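Long-range contact in 2S Albumin protein (Dolichos, PDB 6IX1), which is a hemopexin-fold seed albumin, probably a storage protein, whose ligand-binding role is not established: residues E182-R193 and L205-W216. Numbering follows the deposited sequence.
Sequences EAYLFKGAQYVR and LTGKVRPILDGW. With SO4 (sulfate ion), chain D.
The indole of Trp216 turns its edge toward the faces of two tyrosines, Tyr184 and Tyr191, a clear case of T-shaped stacking on the face of the last propeller blade that meets the first. NE1 stands over the Tyr191 ring, 3.5 Å from CE2, with the planes at 76°, while CZ2 lies above the rim of the Tyr184 ring. Tyr191 reaches this place because its CG sits between the backbone N and the carbonyl carbon (chi1 83°); along its other flank runs Arg210, whose CG is 3.4 Å from CE1. Both phenols donate to one sulfate: Tyr184 OH to O2 at 2.7 Å and Tyr191 OH to O3 at 3.0 Å. Arg193 lays its guanidinium between that ion and Thr206, with sulfate O2 over one face and CG2 of Thr206 centred over the opposite one, 3.4 Å from CZ. A salt bridge from NH1 to Glu182 OE1 (2.8 Å) lies close to the guanidinium plane and fixes its turn. Were Arg193 an alanine, the Glu182 carboxylate would probably lose its salt-bridge partner, and the sulfate and the Thr206 methyl the flat group between them. Beneath these groups, Tyr191 and Arg210 exchange two nearly straight antiparallel backbone bonds, and Ile212 N, opening the helix 212-215, donates to Ala189 O (2.8 Å). Farther out, Phe175 stacks on Tyr184, and Phe18, from the first blade, meets Trp216 edge to face. Gly32 N also bonds the sulfate; phenol hydroxyls, a backbone N-H and nearby arginines are consistent with an anion-favouring pocket between these blades, though this ion probably came from the crystallisation liquor.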
# COMPACT_ATOMS: atom_id res chain seq x y z
N GLU A 182 7.24 8.31 8.60
CA GLU A 182 7.21 6.88 8.90
C GLU A 182 6.39 6.13 7.83
O GLU A 182 5.49 6.67 7.20
CB GLU A 182 6.72 6.58 10.31
CG GLU A 182 7.57 7.23 11.34
CD GLU A 182 7.27 6.95 12.80
OE1 GLU A 182 6.28 6.26 13.10
OE2 GLU A 182 8.05 7.50 13.62
N ALA A 183 6.68 4.85 7.73
CA ALA A 183 5.96 3.94 6.85
C ALA A 183 5.95 2.56 7.44
O ALA A 183 6.88 2.23 8.18
CB ALA A 183 6.56 3.91 5.48
N TYR A 184 4.95 1.77 7.08
CA TYR A 184 4.83 0.38 7.54
C TYR A 184 5.02 -0.52 6.31
O TYR A 184 4.38 -0.30 5.30
CB TYR A 184 3.45 0.13 8.13
CG TYR A 184 3.24 0.81 9.42
CD1 TYR A 184 2.75 2.10 9.46
CD2 TYR A 184 3.56 0.20 10.62
CE1 TYR A 184 2.64 2.76 10.68
CE2 TYR A 184 3.44 0.86 11.82
CZ TYR A 184 2.90 2.13 11.88
OH TYR A 184 2.77 2.82 13.05
N LEU A 185 5.90 -1.51 6.48
CA LEU A 185 6.18 -2.48 5.38
C LEU A 185 5.74 -3.86 5.94
O LEU A 185 6.05 -4.22 7.07
CB LEU A 185 7.69 -2.54 5.05
CG LEU A 185 8.37 -1.20 4.83
CD1 LEU A 185 9.83 -1.49 4.48
CD2 LEU A 185 7.72 -0.44 3.66
N PHE A 186 5.04 -4.58 5.10
CA PHE A 186 4.52 -5.90 5.47
C PHE A 186 5.05 -6.95 4.48
O PHE A 186 5.11 -6.71 3.30
CB PHE A 186 2.98 -5.91 5.37
CG PHE A 186 2.30 -4.94 6.28
CD1 PHE A 186 2.08 -3.65 5.94
CD2 PHE A 186 1.95 -5.30 7.53
CE1 PHE A 186 1.50 -2.76 6.84
CE2 PHE A 186 1.40 -4.48 8.50
CZ PHE A 186 1.17 -3.18 8.12
N LYS A 187 5.38 -8.10 5.00
CA LYS A 187 5.89 -9.22 4.18
C LYS A 187 5.46 -10.50 4.89
O LYS A 187 5.91 -10.76 6.03
CB LYS A 187 7.41 -9.16 4.02
CG LYS A 187 8.12 -10.33 3.33
CD LYS A 187 7.76 -10.36 1.95
CE LYS A 187 8.79 -11.09 1.06
NZ LYS A 187 10.25 -10.66 0.93
N GLY A 188 4.57 -11.23 4.24
CA GLY A 188 3.94 -12.39 4.86
C GLY A 188 3.36 -12.07 6.21
O GLY A 188 2.62 -11.08 6.31
N ALA A 189 3.83 -12.80 7.20
CA ALA A 189 3.32 -12.71 8.59
C ALA A 189 3.90 -11.53 9.38
O ALA A 189 3.43 -11.26 10.51
CB ALA A 189 3.69 -14.01 9.27
N GLN A 190 4.86 -10.82 8.82
CA GLN A 190 5.74 -9.89 9.57
C GLN A 190 5.58 -8.47 9.01
O GLN A 190 5.12 -8.23 7.88
CB GLN A 190 7.23 -10.25 9.40
CG GLN A 190 7.77 -11.49 10.04
CD GLN A 190 9.20 -11.69 9.61
OE1 GLN A 190 9.59 -11.50 8.42
NE2 GLN A 190 9.93 -12.13 10.59
N TYR A 191 6.00 -7.55 9.83
CA TYR A 191 6.08 -6.15 9.43
C TYR A 191 7.22 -5.42 10.11
O TYR A 191 7.80 -5.91 11.08
CB TYR A 191 4.78 -5.38 9.70
CG TYR A 191 4.57 -4.83 11.10
CD1 TYR A 191 4.42 -5.67 12.17
CD2 TYR A 191 4.67 -3.49 11.32
CE1 TYR A 191 4.24 -5.16 13.45
CE2 TYR A 191 4.45 -2.93 12.57
CZ TYR A 191 4.21 -3.80 13.62
OH TYR A 191 3.93 -3.38 14.89
N VAL A 192 7.52 -4.27 9.60
CA VAL A 192 8.42 -3.32 10.25
C VAL A 192 7.97 -1.89 9.98
O VAL A 192 7.33 -1.63 8.98
CB VAL A 192 9.87 -3.52 9.78
CG1 VAL A 192 10.08 -3.08 8.34
CG2 VAL A 192 10.88 -2.92 10.73
N ARG A 193 8.32 -1.03 10.94
CA ARG A 193 8.07 0.38 10.81
C ARG A 193 9.40 1.03 10.51
O ARG A 193 10.38 0.76 11.19
CB ARG A 193 7.43 0.94 12.05
CG ARG A 193 7.19 2.44 12.00
CD ARG A 193 6.26 2.94 13.06
NE ARG A 193 6.73 2.60 14.39
CZ ARG A 193 6.65 3.37 15.50
NH1 ARG A 193 6.33 4.66 15.41
NH2 ARG A 193 6.91 2.84 16.69
N LEU A 205 15.15 1.98 11.11
CA LEU A 205 14.09 1.07 11.60
C LEU A 205 13.59 1.67 12.89
O LEU A 205 14.43 1.95 13.79
CB LEU A 205 14.57 -0.34 11.89
CG LEU A 205 15.12 -0.99 10.65
CD1 LEU A 205 15.49 -2.44 10.86
CD2 LEU A 205 14.22 -0.94 9.46
N THR A 206 12.30 1.75 13.04
CA THR A 206 11.70 2.19 14.32
C THR A 206 11.33 0.88 15.01
O THR A 206 10.32 0.29 14.56
CB THR A 206 10.55 3.17 14.12
OG1 THR A 206 10.88 4.23 13.24
CG2 THR A 206 10.03 3.65 15.47
N GLY A 207 12.10 0.40 15.99
CA GLY A 207 11.84 -0.93 16.60
C GLY A 207 12.32 -2.09 15.77
O GLY A 207 13.26 -1.88 14.98
N LYS A 208 11.67 -3.25 15.83
CA LYS A 208 12.18 -4.52 15.29
C LYS A 208 11.22 -4.99 14.17
O LYS A 208 10.00 -4.70 14.24
CB LYS A 208 12.39 -5.56 16.41
CG LYS A 208 13.31 -5.08 17.53
CD LYS A 208 12.81 -5.28 18.96
CE LYS A 208 11.54 -4.48 19.17
NZ LYS A 208 11.64 -3.25 20.00
N VAL A 209 11.67 -5.88 13.31
CA VAL A 209 10.81 -6.76 12.47
C VAL A 209 10.09 -7.70 13.41
O VAL A 209 10.74 -8.32 14.31
CB VAL A 209 11.63 -7.51 11.42
CG1 VAL A 209 10.72 -8.42 10.66
CG2 VAL A 209 12.39 -6.55 10.50
N ARG A 210 8.77 -7.79 13.27
CA ARG A 210 7.97 -8.60 14.19
C ARG A 210 6.70 -9.04 13.51
O ARG A 210 6.27 -8.53 12.50
CB ARG A 210 7.64 -7.79 15.44
CG ARG A 210 6.77 -6.60 15.15
CD ARG A 210 6.79 -5.49 16.18
NE ARG A 210 6.07 -5.84 17.40
CZ ARG A 210 5.37 -4.99 18.11
NH1 ARG A 210 5.18 -3.73 17.73
NH2 ARG A 210 4.82 -5.41 19.21
N PRO A 211 6.05 -10.09 14.06
CA PRO A 211 4.78 -10.54 13.52
C PRO A 211 3.70 -9.44 13.59
O PRO A 211 3.61 -8.68 14.59
CB PRO A 211 4.38 -11.71 14.42
CG PRO A 211 5.72 -12.22 14.94
CD PRO A 211 6.51 -10.93 15.18
N ILE A 212 2.95 -9.31 12.52
CA ILE A 212 1.86 -8.31 12.41
C ILE A 212 0.98 -8.43 13.64
O ILE A 212 0.62 -7.42 14.21
CB ILE A 212 1.08 -8.60 11.14
CG1 ILE A 212 1.91 -8.28 9.88
CG2 ILE A 212 -0.21 -7.77 11.15
CD1 ILE A 212 1.37 -8.83 8.58
N LEU A 213 0.56 -9.66 13.99
CA LEU A 213 -0.42 -9.81 15.09
C LEU A 213 0.17 -9.44 16.43
O LEU A 213 -0.59 -9.22 17.39
CB LEU A 213 -0.98 -11.22 15.02
CG LEU A 213 -1.82 -11.49 13.79
CD1 LEU A 213 -2.40 -12.89 13.91
CD2 LEU A 213 -2.90 -10.43 13.64
N ASP A 214 1.47 -9.35 16.58
CA ASP A 214 2.04 -8.82 17.81
C ASP A 214 1.91 -7.31 17.92
O ASP A 214 1.69 -6.77 19.00
CB ASP A 214 3.47 -9.30 17.98
CG ASP A 214 3.52 -10.84 18.17
OD1 ASP A 214 2.56 -11.44 18.62
OD2 ASP A 214 4.48 -11.46 17.82
N GLY A 215 2.10 -6.62 16.81
CA GLY A 215 2.02 -5.15 16.80
C GLY A 215 0.61 -4.59 16.58
O GLY A 215 0.31 -3.49 16.99
N TRP A 216 -0.21 -5.42 15.95
CA TRP A 216 -1.60 -5.07 15.52
C TRP A 216 -2.58 -6.13 16.02
O TRP A 216 -3.22 -6.83 15.25
CB TRP A 216 -1.64 -4.99 14.00
CG TRP A 216 -0.79 -3.87 13.46
CD1 TRP A 216 0.58 -3.89 13.27
CD2 TRP A 216 -1.23 -2.62 12.94
NE1 TRP A 216 1.00 -2.70 12.74
CE2 TRP A 216 -0.09 -1.90 12.50
CE3 TRP A 216 -2.49 -2.07 12.71
CZ2 TRP A 216 -0.17 -0.66 11.91
CZ3 TRP A 216 -2.57 -0.82 12.18
CH2 TRP A 216 -1.44 -0.12 11.78
S SO4 D . 3.85 0.11 15.53
O1 SO4 D . 3.80 -0.01 16.94
O2 SO4 D . 3.62 1.48 15.23
O3 SO4 D . 2.85 -0.63 14.94
O4 SO4 D . 5.10 -0.32 14.97
O HOH W 1 1.28 -11.97 12.38
O HOH W 2 8.95 -1.94 13.62